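PmbA-related protein (Thermotoga maritima, PDB 1VL4) is probably a metallopeptidase of the U62 family, related to PmbA, a putative modulator of DNA gyrase. Local coordinates at residues Asp20-Leu25 with Lys86-Ala91; Glu140-Asp145 with Val149-Val154; Asn424-Ser429 with Ile433-Leu438. All coordinates share one frame; numbering follows the deposited sequence.

Interaction 1 (Asp20-Leu25 with Lys86-Ala91)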
ATOM      1  N   ASP A  20      11.874 -32.103   5.589  1.00 15.65           N
ATOM      2  CA  ASP A  20      12.699 -33.140   6.167  1.00 17.70           C
ATOM      3  C   ASP A  20      14.162 -32.721   6.191  1.00 15.57           C
ATOM      4  O   ASP A  20      14.855 -32.939   7.200  1.00 12.24           O
ATOM      5  CB  ASP A  20      12.558 -34.452   5.372  1.00 19.32           C
ATOM      6  CG  ASP A  20      11.205 -35.147   5.589  1.00 28.37           C
ATOM      7  OD1 ASP A  20      10.401 -34.737   6.468  1.00 33.38           O
ATOM      8  OD2 ASP A  20      10.943 -36.113   4.853  1.00 40.91           O
ATOM      9  N   ARG A  21      14.639 -32.147   5.084  1.00 14.64           N
ATOM     10  CA  ARG A  21      16.034 -31.728   5.020  1.00 16.42           C
ATOM     11  C   ARG A  21      16.280 -30.681   6.106  1.00 12.87           C
ATOM     12  O   ARG A  21      17.255 -30.755   6.842  1.00 11.37           O
ATOM     13  CB  ARG A  21      16.385 -31.099   3.655  1.00 19.87           C
ATOM     14  CG  ARG A  21      16.547 -32.031   2.414  1.00 30.41           C
ATOM     15  CD  ARG A  21      17.929 -32.738   2.302  1.00 45.56           C
ATOM     16  NE  ARG A  21      19.147 -31.893   2.370  1.00 53.90           N
ATOM     17  CZ  ARG A  21      19.865 -31.628   3.475  1.00 50.21           C
ATOM     18  NH1 ARG A  21      19.486 -32.081   4.674  1.00 49.39           N
ATOM     19  NH2 ARG A  21      20.969 -30.880   3.387  1.00 47.03           N
ATOM     20  N   LEU A  22      15.382 -29.691   6.164  1.00 15.11           N
ATOM     21  CA  LEU A  22      15.482 -28.603   7.141  1.00 13.41           C
ATOM     22  C   LEU A  22      15.444 -29.078   8.594  1.00 14.85           C
ATOM     23  O   LEU A  22      16.253 -28.615   9.409  1.00  9.17           O
ATOM     24  CB  LEU A  22      14.355 -27.592   6.924  1.00 15.78           C
ATOM     25  CG  LEU A  22      14.510 -26.582   5.765  1.00 18.13           C
ATOM     26  CD1 LEU A  22      13.280 -25.693   5.778  1.00 19.10           C
ATOM     27  CD2 LEU A  22      15.774 -25.752   5.898  1.00 15.74           C
ATOM     28  N   PHE A  23      14.511 -29.988   8.929  1.00 12.01           N
ATOM     29  CA  PHE A  23      14.480 -30.558  10.282  1.00 13.08           C
ATOM     30  C   PHE A  23      15.756 -31.326  10.646  1.00 12.18           C
ATOM     31  O   PHE A  23      16.249 -31.248  11.764  1.00 11.79           O
ATOM     32  CB  PHE A  23      13.277 -31.482  10.452  1.00 15.38           C
ATOM     33  CG  PHE A  23      11.959 -30.782  10.608  1.00 11.37           C
ATOM     34  CD1 PHE A  23      11.743 -29.457  10.173  1.00 16.35           C
ATOM     35  CD2 PHE A  23      10.908 -31.455  11.199  1.00 13.45           C
ATOM     36  CE1 PHE A  23      10.479 -28.867  10.332  1.00 14.97           C
ATOM     37  CE2 PHE A  23       9.679 -30.881  11.356  1.00 14.63           C
ATOM     38  CZ  PHE A  23       9.447 -29.598  10.935  1.00 16.39           C
ATOM     39  N   ALA A  24      16.308 -32.065   9.699  1.00 14.15           N
ATOM     40  CA  ALA A  24      17.571 -32.764   9.930  1.00 14.49           C
ATOM     41  C   ALA A  24      18.728 -31.760  10.185  1.00 11.78           C
ATOM     42  O   ALA A  24      19.520 -31.901  11.131  1.00 11.52           O
ATOM     43  CB  ALA A  24      17.877 -33.647   8.716  1.00 15.60           C
ATOM     44  N   LEU A  25      18.789 -30.704   9.371  1.00 14.20           N
ATOM     45  CA  LEU A  25      19.760 -29.630   9.596  1.00 13.18           C
ATOM     46  C   LEU A  25      19.624 -29.002  10.958  1.00 12.96           C
ATOM     47  O   LEU A  25      20.629 -28.744  11.610  1.00 15.20           O
ATOM     48  CB  LEU A  25      19.657 -28.544   8.527  1.00 17.89           C
ATOM     49  CG  LEU A  25      20.356 -28.871   7.212  1.00 15.78           C
ATOM     50  CD1 LEU A  25      19.728 -28.077   6.094  1.00 22.49           C
ATOM     51  CD2 LEU A  25      21.834 -28.585   7.327  1.00 20.62           C
ATOM     52  N   LYS A  86      21.050 -24.060   1.841  1.00 18.83           N
ATOM     53  CA  LYS A  86      21.291 -22.624   1.648  1.00 19.44           C
ATOM     54  C   LYS A  86      20.269 -21.781   2.379  1.00 14.65           C
ATOM     55  O   LYS A  86      20.630 -20.827   3.059  1.00 14.47           O
ATOM     56  CB  LYS A  86      21.348 -22.253   0.148  1.00 17.16           C
ATOM     57  CG  LYS A  86      22.544 -22.897  -0.497  1.00 26.41           C
ATOM     58  CD  LYS A  86      22.702 -22.668  -2.009  1.00 29.87           C
ATOM     59  CE  LYS A  86      23.931 -23.452  -2.509  1.00 35.35           C
ATOM     60  NZ  LYS A  86      24.733 -22.700  -3.503  1.00 39.53           N
ATOM     61  N   CYS A  87      18.993 -22.128   2.247  1.00 15.88           N
ATOM     62  CA  CYS A  87      17.928 -21.473   3.006  1.00 15.02           C
ATOM     63  C   CYS A  87      18.143 -21.500   4.534  1.00 16.49           C
ATOM     64  O   CYS A  87      17.982 -20.482   5.212  1.00 13.85           O
ATOM     65  CB  CYS A  87      16.621 -22.151   2.726  1.00 16.70           C
ATOM     66  SG  CYS A  87      15.998 -21.805   1.074  1.00 22.05           S
ATOM     67  N   PHE A  88      18.491 -22.677   5.054  1.00 13.84           N
ATOM     68  CA  PHE A  88      18.752 -22.843   6.453  1.00 12.30           C
ATOM     69  C   PHE A  88      19.945 -21.999   6.879  1.00 12.06           C
ATOM     70  O   PHE A  88      19.880 -21.272   7.873  1.00 12.24           O
ATOM     71  CB  PHE A  88      18.945 -24.339   6.773  1.00 14.36           C
ATOM     72  CG  PHE A  88      19.390 -24.608   8.177  1.00 11.20           C
ATOM     73  CD1 PHE A  88      20.739 -24.623   8.483  1.00 12.68           C
ATOM     74  CD2 PHE A  88      18.451 -24.838   9.196  1.00 10.78           C
ATOM     75  CE1 PHE A  88      21.195 -24.880   9.776  1.00 16.26           C
ATOM     76  CE2 PHE A  88      18.894 -25.088  10.493  1.00 14.53           C
ATOM     77  CZ  PHE A  88      20.275 -25.108  10.779  1.00  9.50           C
ATOM     78  N   GLU A  89      21.029 -22.077   6.124  1.00 11.96           N
ATOM     79  CA  GLU A  89      22.234 -21.333   6.451  1.00 13.70           C
ATOM     80  C   GLU A  89      21.979 -19.812   6.437  1.00 13.45           C
ATOM     81  O   GLU A  89      22.530 -19.068   7.255  1.00 13.09           O
ATOM     82  CB  GLU A  89      23.392 -21.720   5.517  1.00 14.32           C
ATOM     83  CG  GLU A  89      23.897 -23.194   5.652  1.00 23.97           C
ATOM     84  CD  GLU A  89      24.440 -23.594   7.048  1.00 43.02           C
ATOM     85  OE1 GLU A  89      24.752 -22.705   7.884  1.00 47.01           O
ATOM     86  OE2 GLU A  89      24.570 -24.824   7.296  1.00 49.36           O
ATOM     87  N   GLU A  90      21.108 -19.367   5.547  1.00 12.03           N
ATOM     88  CA  GLU A  90      20.718 -17.961   5.476  1.00 11.15           C
ATOM     89  C   GLU A  90      19.960 -17.555   6.734  1.00  7.79           C
ATOM     90  O   GLU A  90      20.252 -16.532   7.350  1.00  7.45           O
ATOM     91  CB  GLU A  90      19.877 -17.739   4.223  1.00 13.34           C
ATOM     92  CG  GLU A  90      19.575 -16.296   3.904  1.00 16.70           C
ATOM     93  CD  GLU A  90      20.780 -15.469   3.434  1.00 13.68           C
ATOM     94  OE1 GLU A  90      21.913 -15.963   3.267  1.00 15.80           O
ATOM     95  OE2 GLU A  90      20.573 -14.268   3.278  1.00 16.74           O
ATOM     96  N   ALA A  91      19.010 -18.377   7.162  1.00 10.05           N
ATOM     97  CA  ALA A  91      18.203 -18.076   8.377  1.00  7.18           C
ATOM     98  C   ALA A  91      19.113 -18.086   9.596  1.00  8.22           C
ATOM     99  O   ALA A  91      18.985 -17.241  10.483  1.00  7.43           O
ATOM    100  CB  ALA A  91      17.099 -19.083   8.561  1.00  7.52           C
TER
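One face of the Phe88 ring is taken by Leu25, whose CB sits over the centre of the ring, 3.8 Å from the centroid and only 5° off the normal: a CH-pi contact made by a methylene rather than by a branch end. At the far end of the ring, CZ of Phe88 comes to 3.7 Å from the backbone O of Leu25, so the ring lies along this residue from its side chain to its carbonyl. Leu22 is neither squarely over the face nor at the edge; its CD2 approaches obliquely and meets CB of Phe88 at 3.6 Å, while CD1 of Leu25 reaches the same CB at 3.9 Å. The two leucine methyls thus hold the root of the aromatic side chain and Leu25 CB its ring. Phe88 gets there because its CG is turned anti to the backbone N (chi1 173°), which carries the ring past both leucines, the side chains running in opposite directions.

This is packing between helix 15-29 and helix 84-93, both resting on the antiparallel sheet: Leu22 also touches Ile35 and Ile65, and Phe88 touches Val67. The carbonyl of Leu25 has its own hydrogen bond, from ND2 of Asn29. With the CH-pi pair, methyl contacts and one ring carbon beside the Leu25 carbonyl oxygen, the attachment is probably hydrophobic and depends on how closely the aromatic ring fits the leucines.

Interaction 2 (Glu140-Asp145 with Val149-Val154)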
ATOM      1  N   GLU A 140     -25.650  -4.467 -14.676  1.00 15.74           N
ATOM      2  CA  GLU A 140     -26.914  -4.295 -15.363  1.00 18.51           C
ATOM      3  C   GLU A 140     -27.987  -3.851 -14.384  1.00 15.48           C
ATOM      4  O   GLU A 140     -28.781  -2.943 -14.692  1.00 16.88           O
ATOM      5  CB  GLU A 140     -27.308  -5.605 -16.062  1.00 18.45           C
ATOM      6  CG  GLU A 140     -28.505  -5.517 -16.981  1.00 29.09           C
ATOM      7  CD  GLU A 140     -29.086  -6.882 -17.393  1.00 29.53           C
ATOM      8  OE1 GLU A 140     -28.539  -7.951 -17.004  1.00 37.07           O
ATOM      9  OE2 GLU A 140     -30.119  -6.861 -18.119  1.00 46.47           O
ATOM     10  N   SER A 141     -28.006  -4.461 -13.199  1.00 14.14           N
ATOM     11  CA  SER A 141     -28.963  -4.096 -12.165  1.00 15.87           C
ATOM     12  C   SER A 141     -28.676  -2.729 -11.583  1.00 14.45           C
ATOM     13  O   SER A 141     -29.598  -2.002 -11.268  1.00 14.97           O
ATOM     14  CB  SER A 141     -28.974  -5.130 -11.039  1.00 17.85           C
ATOM     15  OG  SER A 141     -29.213  -6.402 -11.591  1.00 30.42           O
ATOM     16  N   ALA A 142     -27.403  -2.385 -11.418  1.00 11.95           N
ATOM     17  CA  ALA A 142     -27.039  -1.080 -10.891  1.00 11.90           C
ATOM     18  C   ALA A 142     -27.429  -0.011 -11.916  1.00 13.91           C
ATOM     19  O   ALA A 142     -27.842   1.080 -11.527  1.00 12.85           O
ATOM     20  CB  ALA A 142     -25.543  -1.008 -10.589  1.00 14.92           C
ATOM     21  N   ALA A 143     -27.334  -0.341 -13.205  1.00 14.02           N
ATOM     22  CA  ALA A 143     -27.587   0.652 -14.308  1.00 13.50           C
ATOM     23  C   ALA A 143     -29.056   0.837 -14.708  1.00 13.64           C
ATOM     24  O   ALA A 143     -29.408   1.824 -15.374  1.00 14.30           O
ATOM     25  CB  ALA A 143     -26.756   0.312 -15.536  1.00 12.53           C
ATOM     26  N   LYS A 144     -29.921  -0.073 -14.286  1.00 13.11           N
ATOM     27  CA  LYS A 144     -31.272  -0.117 -14.790  1.00 16.20           C
ATOM     28  C   LYS A 144     -32.081   1.202 -14.583  1.00 14.43           C
ATOM     29  O   LYS A 144     -32.716   1.689 -15.499  1.00 13.02           O
ATOM     30  CB  LYS A 144     -32.050  -1.292 -14.174  1.00 14.43           C
ATOM     31  CG  LYS A 144     -33.423  -1.451 -14.841  1.00 22.65           C
ATOM     32  CD  LYS A 144     -34.337  -2.447 -14.138  1.00 27.52           C
ATOM     33  CE  LYS A 144     -35.779  -1.906 -14.002  1.00 35.28           C
ATOM     34  NZ  LYS A 144     -36.433  -1.438 -15.285  1.00 36.91           N
ATOM     35  N   ASP A 145     -32.058   1.761 -13.379  1.00 14.18           N
ATOM     36  CA  ASP A 145     -32.860   2.933 -13.076  1.00 15.73           C
ATOM     37  C   ASP A 145     -32.347   4.178 -13.824  1.00 15.36           C
ATOM     38  O   ASP A 145     -31.161   4.464 -13.801  1.00 14.94           O
ATOM     39  CB  ASP A 145     -32.850   3.174 -11.580  1.00 16.25           C
ATOM     40  CG  ASP A 145     -34.009   4.041 -11.150  1.00 17.72           C
ATOM     41  OD1 ASP A 145     -34.020   5.213 -11.538  1.00 16.06           O
ATOM     42  OD2 ASP A 145     -34.902   3.544 -10.446  1.00 17.43           O
ATOM     43  N   VAL A 149     -26.643   7.586 -13.209  1.00 13.11           N
ATOM     44  CA  VAL A 149     -25.943   8.243 -14.306  1.00 12.93           C
ATOM     45  C   VAL A 149     -24.724   7.416 -14.697  1.00 16.64           C
ATOM     46  O   VAL A 149     -24.264   7.468 -15.834  1.00 16.73           O
ATOM     47  CB  VAL A 149     -25.518   9.730 -13.989  1.00 14.91           C
ATOM     48  CG1 VAL A 149     -26.725  10.576 -13.764  1.00 15.00           C
ATOM     49  CG2 VAL A 149     -24.629   9.854 -12.779  1.00 16.93           C
ATOM     50  N   MET A 150     -24.188   6.668 -13.751  1.00 16.74           N
ATOM     51  CA  MET A 150     -23.184   5.705 -14.104  1.00 18.82           C
ATOM     52  C   MET A 150     -22.914   4.711 -12.997  1.00 13.85           C
ATOM     53  O   MET A 150     -23.420   4.816 -11.856  1.00  9.89           O
ATOM     54  CB  MET A 150     -21.898   6.406 -14.491  1.00 19.28           C
ATOM     55  CG  MET A 150     -21.080   6.919 -13.356  1.00 20.76           C
ATOM     56  SD  MET A 150     -19.604   7.715 -14.033  1.00 37.25           S
ATOM     57  CE  MET A 150     -20.117   9.427 -13.931  1.00 36.93           C
ATOM     58  N   VAL A 151     -22.080   3.735 -13.348  1.00 12.65           N
ATOM     59  CA  VAL A 151     -21.702   2.667 -12.436  1.00 10.91           C
ATOM     60  C   VAL A 151     -20.180   2.548 -12.491  1.00 15.92           C
ATOM     61  O   VAL A 151     -19.623   1.794 -13.292  1.00 18.92           O
ATOM     62  CB  VAL A 151     -22.443   1.358 -12.792  1.00  8.67           C
ATOM     63  CG1 VAL A 151     -22.152   0.306 -11.753  1.00 13.04           C
ATOM     64  CG2 VAL A 151     -23.945   1.606 -12.891  1.00 11.56           C
ATOM     65  N   PRO A 152     -19.490   3.337 -11.665  1.00 17.31           N
ATOM     66  CA  PRO A 152     -18.068   3.503 -11.946  1.00 16.56           C
ATOM     67  C   PRO A 152     -17.274   2.227 -11.703  1.00 13.97           C
ATOM     68  O   PRO A 152     -16.230   2.023 -12.311  1.00  9.18           O
ATOM     69  CB  PRO A 152     -17.644   4.580 -10.941  1.00 16.48           C
ATOM     70  CG  PRO A 152     -18.951   5.200 -10.455  1.00 21.17           C
ATOM     71  CD  PRO A 152     -19.927   4.124 -10.498  1.00 15.53           C
ATOM     72  N   THR A 153     -17.765   1.389 -10.795  1.00 13.85           N
ATOM     73  CA  THR A 153     -17.088   0.194 -10.438  1.00 14.62           C
ATOM     74  C   THR A 153     -18.035  -0.960 -10.160  1.00 13.13           C
ATOM     75  O   THR A 153     -19.031  -0.819  -9.496  1.00 13.51           O
ATOM     76  CB  THR A 153     -16.146   0.434  -9.224  1.00 15.86           C
ATOM     77  OG1 THR A 153     -15.125   1.349  -9.587  1.00 20.86           O
ATOM     78  CG2 THR A 153     -15.457  -0.839  -8.781  1.00 20.04           C
ATOM     79  N   VAL A 154     -17.670  -2.121 -10.711  1.00 12.53           N
ATOM     80  CA  VAL A 154     -18.122  -3.421 -10.205  1.00  9.05           C
ATOM     81  C   VAL A 154     -16.869  -4.266 -10.062  1.00  9.57           C
ATOM     82  O   VAL A 154     -16.017  -4.332 -10.971  1.00  8.59           O
ATOM     83  CB  VAL A 154     -19.128  -4.111 -11.144  1.00  7.75           C
ATOM     84  CG1 VAL A 154     -19.384  -5.535 -10.725  1.00 10.85           C
ATOM     85  CG2 VAL A 154     -20.424  -3.343 -11.222  1.00 12.09           C
TER
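Val151 overlaps Ala142 with both its methyls: CG1 and CG2 each stand 3.8 Å from CB of Ala142, so the alanine methyl rests against the fork of the valine. CG2 also extends along the helix to the next residue, 3.9 Å from the backbone N of Ala143 and 4.1 Å from its CB. Turning CG1 anti to the backbone N (chi1 -174°) leaves CG2 anti to the carbonyl carbon, and it is this second branch that spans the two alanines. Ala142 directs its CB at the strand, whereas Ala143 offers its methyl more from the flank. With side chains this short, the backbones can approach closely, and the CA atoms of Ala143 and Val151 are 6.5 Å apart.

The contact joins the last part of helix 128-143 to the strand that follows it, 148-167, in a tight helix-turn-strand connection that lays the helix against the antiparallel sheet. At the start of the strand Val149 and Met150 both face Ile187 of strand 172-188, a classic beta bulge, and both turn away from the helix. Val151, by contrast, points to the helix and also touches His139, and further along Val154 meets Ala135, Ala138 and His139, carrying the contact toward earlier turns of the helix. In the connection itself, Asp145 forms a salt bridge with Arg147.

Interaction 3 (Asn424-Ser429 with Ile433-Leu438)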
ATOM      1  N   ASN A 424     -30.294  -6.048  15.214  1.00 13.89           N
ATOM      2  CA  ASN A 424     -30.181  -7.458  14.921  1.00 15.61           C
ATOM      3  C   ASN A 424     -29.838  -7.638  13.429  1.00 16.28           C
ATOM      4  O   ASN A 424     -29.915  -8.727  12.895  1.00 17.81           O
ATOM      5  CB  ASN A 424     -31.467  -8.197  15.359  1.00 12.78           C
ATOM      6  CG  ASN A 424     -32.665  -7.833  14.496  1.00 20.29           C
ATOM      7  OD1 ASN A 424     -32.536  -7.132  13.507  1.00 17.77           O
ATOM      8  ND2 ASN A 424     -33.834  -8.306  14.879  1.00 28.20           N
ATOM      9  N   ASP A 425     -29.455  -6.553  12.761  1.00 17.40           N
ATOM     10  CA  ASP A 425     -29.150  -6.554  11.330  1.00 16.65           C
ATOM     11  C   ASP A 425     -27.650  -6.689  11.167  1.00 16.14           C
ATOM     12  O   ASP A 425     -26.977  -5.782  10.714  1.00 15.21           O
ATOM     13  CB  ASP A 425     -29.666  -5.290  10.609  1.00 18.56           C
ATOM     14  CG  ASP A 425     -29.171  -3.992  11.244  1.00 19.79           C
ATOM     15  OD1 ASP A 425     -28.867  -4.009  12.453  1.00 13.79           O
ATOM     16  OD2 ASP A 425     -29.107  -2.961  10.539  1.00 16.01           O
ATOM     17  N   VAL A 426     -27.156  -7.870  11.515  1.00 14.89           N
ATOM     18  CA  VAL A 426     -25.731  -8.173  11.483  1.00 15.09           C
ATOM     19  C   VAL A 426     -25.226  -8.312  10.045  1.00 16.74           C
ATOM     20  O   VAL A 426     -25.877  -8.934   9.206  1.00 16.59           O
ATOM     21  CB  VAL A 426     -25.462  -9.477  12.242  1.00 16.31           C
ATOM     22  CG1 VAL A 426     -23.979  -9.901  12.074  1.00 21.81           C
ATOM     23  CG2 VAL A 426     -25.837  -9.300  13.703  1.00 21.07           C
ATOM     24  N   LYS A 427     -24.113  -7.646   9.751  1.00 12.45           N
ATOM     25  CA  LYS A 427     -23.461  -7.718   8.470  1.00 11.79           C
ATOM     26  C   LYS A 427     -21.985  -8.065   8.720  1.00 13.82           C
ATOM     27  O   LYS A 427     -21.382  -7.661   9.713  1.00 12.86           O
ATOM     28  CB  LYS A 427     -23.578  -6.398   7.694  1.00 13.78           C
ATOM     29  CG  LYS A 427     -22.966  -6.432   6.297  1.00 16.06           C
ATOM     30  CD  LYS A 427     -23.424  -5.322   5.415  1.00 16.25           C
ATOM     31  CE  LYS A 427     -22.598  -5.207   4.122  1.00 23.04           C
ATOM     32  NZ  LYS A 427     -22.743  -6.332   3.168  1.00 17.37           N
ATOM     33  N   VAL A 428     -21.405  -8.802   7.783  1.00 15.08           N
ATOM     34  CA  VAL A 428     -20.016  -9.251   7.900  1.00 14.08           C
ATOM     35  C   VAL A 428     -19.101  -8.453   6.950  1.00 17.46           C
ATOM     36  O   VAL A 428     -19.458  -8.173   5.784  1.00 21.38           O
ATOM     37  CB  VAL A 428     -19.956 -10.777   7.577  1.00 12.20           C
ATOM     38  CG1 VAL A 428     -18.487 -11.267   7.518  1.00 18.11           C
ATOM     39  CG2 VAL A 428     -20.658 -11.528   8.546  1.00 15.78           C
ATOM     40  N   SER A 429     -17.916  -8.065   7.430  1.00 16.52           N
ATOM     41  CA  SER A 429     -16.925  -7.468   6.587  1.00 17.44           C
ATOM     42  C   SER A 429     -15.690  -8.386   6.649  1.00 18.62           C
ATOM     43  O   SER A 429     -15.806  -9.565   6.982  1.00 15.89           O
ATOM     44  CB  SER A 429     -16.579  -6.042   7.070  1.00 19.36           C
ATOM     45  OG  SER A 429     -15.848  -5.350   6.100  1.00 20.58           O
ATOM     46  N   ILE A 433     -17.631  -7.729  12.147  1.00 14.10           N
ATOM     47  CA  ILE A 433     -19.010  -8.138  11.972  1.00 13.25           C
ATOM     48  C   ILE A 433     -19.856  -7.352  12.933  1.00 13.22           C
ATOM     49  O   ILE A 433     -19.495  -7.242  14.108  1.00 12.18           O
ATOM     50  CB  ILE A 433     -19.156  -9.586  12.358  1.00 13.65           C
ATOM     51  CG1 ILE A 433     -18.215 -10.459  11.482  1.00 13.59           C
ATOM     52  CG2 ILE A 433     -20.629 -10.012  12.335  1.00 12.85           C
ATOM     53  CD1 ILE A 433     -18.354 -11.930  11.814  1.00 15.38           C
ATOM     54  N   ALA A 434     -20.969  -6.808  12.463  1.00 13.79           N
ATOM     55  CA  ALA A 434     -21.742  -5.904  13.306  1.00 12.39           C
ATOM     56  C   ALA A 434     -23.115  -5.646  12.787  1.00 14.20           C
ATOM     57  O   ALA A 434     -23.317  -5.651  11.590  1.00 11.52           O
ATOM     58  CB  ALA A 434     -21.014  -4.547  13.480  1.00 14.17           C
ATOM     59  N   PRO A 435     -24.042  -5.332  13.716  1.00 11.06           N
ATOM     60  CA  PRO A 435     -25.342  -4.753  13.381  1.00 11.55           C
ATOM     61  C   PRO A 435     -25.288  -3.239  13.426  1.00  9.49           C
ATOM     62  O   PRO A 435     -24.238  -2.662  13.642  1.00  9.24           O
ATOM     63  CB  PRO A 435     -26.227  -5.296  14.489  1.00  8.83           C
ATOM     64  CG  PRO A 435     -25.324  -5.245  15.683  1.00 10.35           C
ATOM     65  CD  PRO A 435     -23.923  -5.526  15.170  1.00 14.83           C
ATOM     66  N   SER A 436     -26.396  -2.586  13.157  1.00 12.13           N
ATOM     67  CA  SER A 436     -26.535  -1.166  13.367  1.00 12.34           C
ATOM     68  C   SER A 436     -26.635  -0.939  14.894  1.00 13.32           C
ATOM     69  O   SER A 436     -26.976  -1.849  15.630  1.00 11.10           O
ATOM     70  CB  SER A 436     -27.781  -0.651  12.649  1.00 11.84           C
ATOM     71  OG  SER A 436     -27.757  -0.976  11.269  1.00 12.49           O
ATOM     72  N   VAL A 437     -26.272   0.264  15.333  1.00 10.19           N
ATOM     73  CA  VAL A 437     -26.416   0.711  16.722  1.00 10.93           C
ATOM     74  C   VAL A 437     -26.972   2.117  16.794  1.00 10.98           C
ATOM     75  O   VAL A 437     -26.835   2.939  15.837  1.00 11.88           O
ATOM     76  CB  VAL A 437     -25.057   0.705  17.490  1.00 12.27           C
ATOM     77  CG1 VAL A 437     -24.485  -0.696  17.541  1.00 10.62           C
ATOM     78  CG2 VAL A 437     -24.040   1.719  16.862  1.00 10.42           C
ATOM     79  N   LEU A 438     -27.632   2.384  17.924  1.00 10.00           N
ATOM     80  CA  LEU A 438     -28.034   3.710  18.331  1.00 10.18           C
ATOM     81  C   LEU A 438     -27.067   4.289  19.381  1.00  9.80           C
ATOM     82  O   LEU A 438     -26.878   3.723  20.472  1.00  9.47           O
ATOM     83  CB  LEU A 438     -29.461   3.701  18.879  1.00  8.94           C
ATOM     84  CG  LEU A 438     -29.917   5.059  19.391  1.00 17.04           C
ATOM     85  CD1 LEU A 438     -29.836   6.147  18.291  1.00 15.20           C
ATOM     86  CD2 LEU A 438     -31.322   4.913  19.956  1.00 21.54           C
TER
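Ile433, Asp425 and Pro435 bury the most surface here. Ile433 lies beside Val428, pointing the same way, with its CG1 4.0 Å from CG2 of Val428; its other branch, CG2, presses on CG1 of Val426 at 3.4 Å, tighter than usual van der Waals contact. Both branches are used because CG2 is anti to the backbone N while CG1 lies beside it (chi1 -59°). The hairpin of strands 427-428 and 432-434 is pinned at Lys427 and Ala434, an antiparallel hydrogen-bonded pair: Lys427 N to Ala434 O is 2.8 Å and Ala434 N to Lys427 O 2.9 Å. NZ of Lys427 bonds to Tyr199 O, with cation-pi contacts to Tyr199 and Trp198.

Beyond the ladder, CB of Pro435 packs at 3.6 Å from OD1 of Asp425. The Asp425 carboxylate grips Ser436 twice. Ser436 N reaches Asp425 OD1 at 2.9 Å from above the carboxylate plane, and Ser436 OG donates to Asp425 OD2 at 2.5 Å on the syn side, 15° out of that plane. An alanine at Asp425 would strip both bonds and is likely to leave the backbone N of Ser436 without its carboxylate acceptor and the hydroxyl freer to turn. Since OG also bonds to the backbone N of Asn241, the serine hydroxyl relays the carboxylate to the start of helix 241-247, and the paired bonds probably help to stabilise a negative charge on Asp425.

In the fold
From the N terminus, interaction 1 closes a long loop of some 60 residues, mostly strand, bringing helix 15-29 against helix 84-93 far from the centre of the chain. Interaction 2 closes a short connection within the family's central range, where helix 128-143 turns back onto strand 148-167, and interaction 3 closes the hairpin of strands 427-428 and 432-434, at the edge of a separate mixed sheet in the C-terminal range. The three stand in series, none nested in or crossing another. Interactions 1 and 2 lie about 54 Å apart between centres, yet strands 32-48 and 148-167 are neighbours in one antiparallel sheet that links their regions. Interactions 1 and 3 flank the chain's centre on opposite sides.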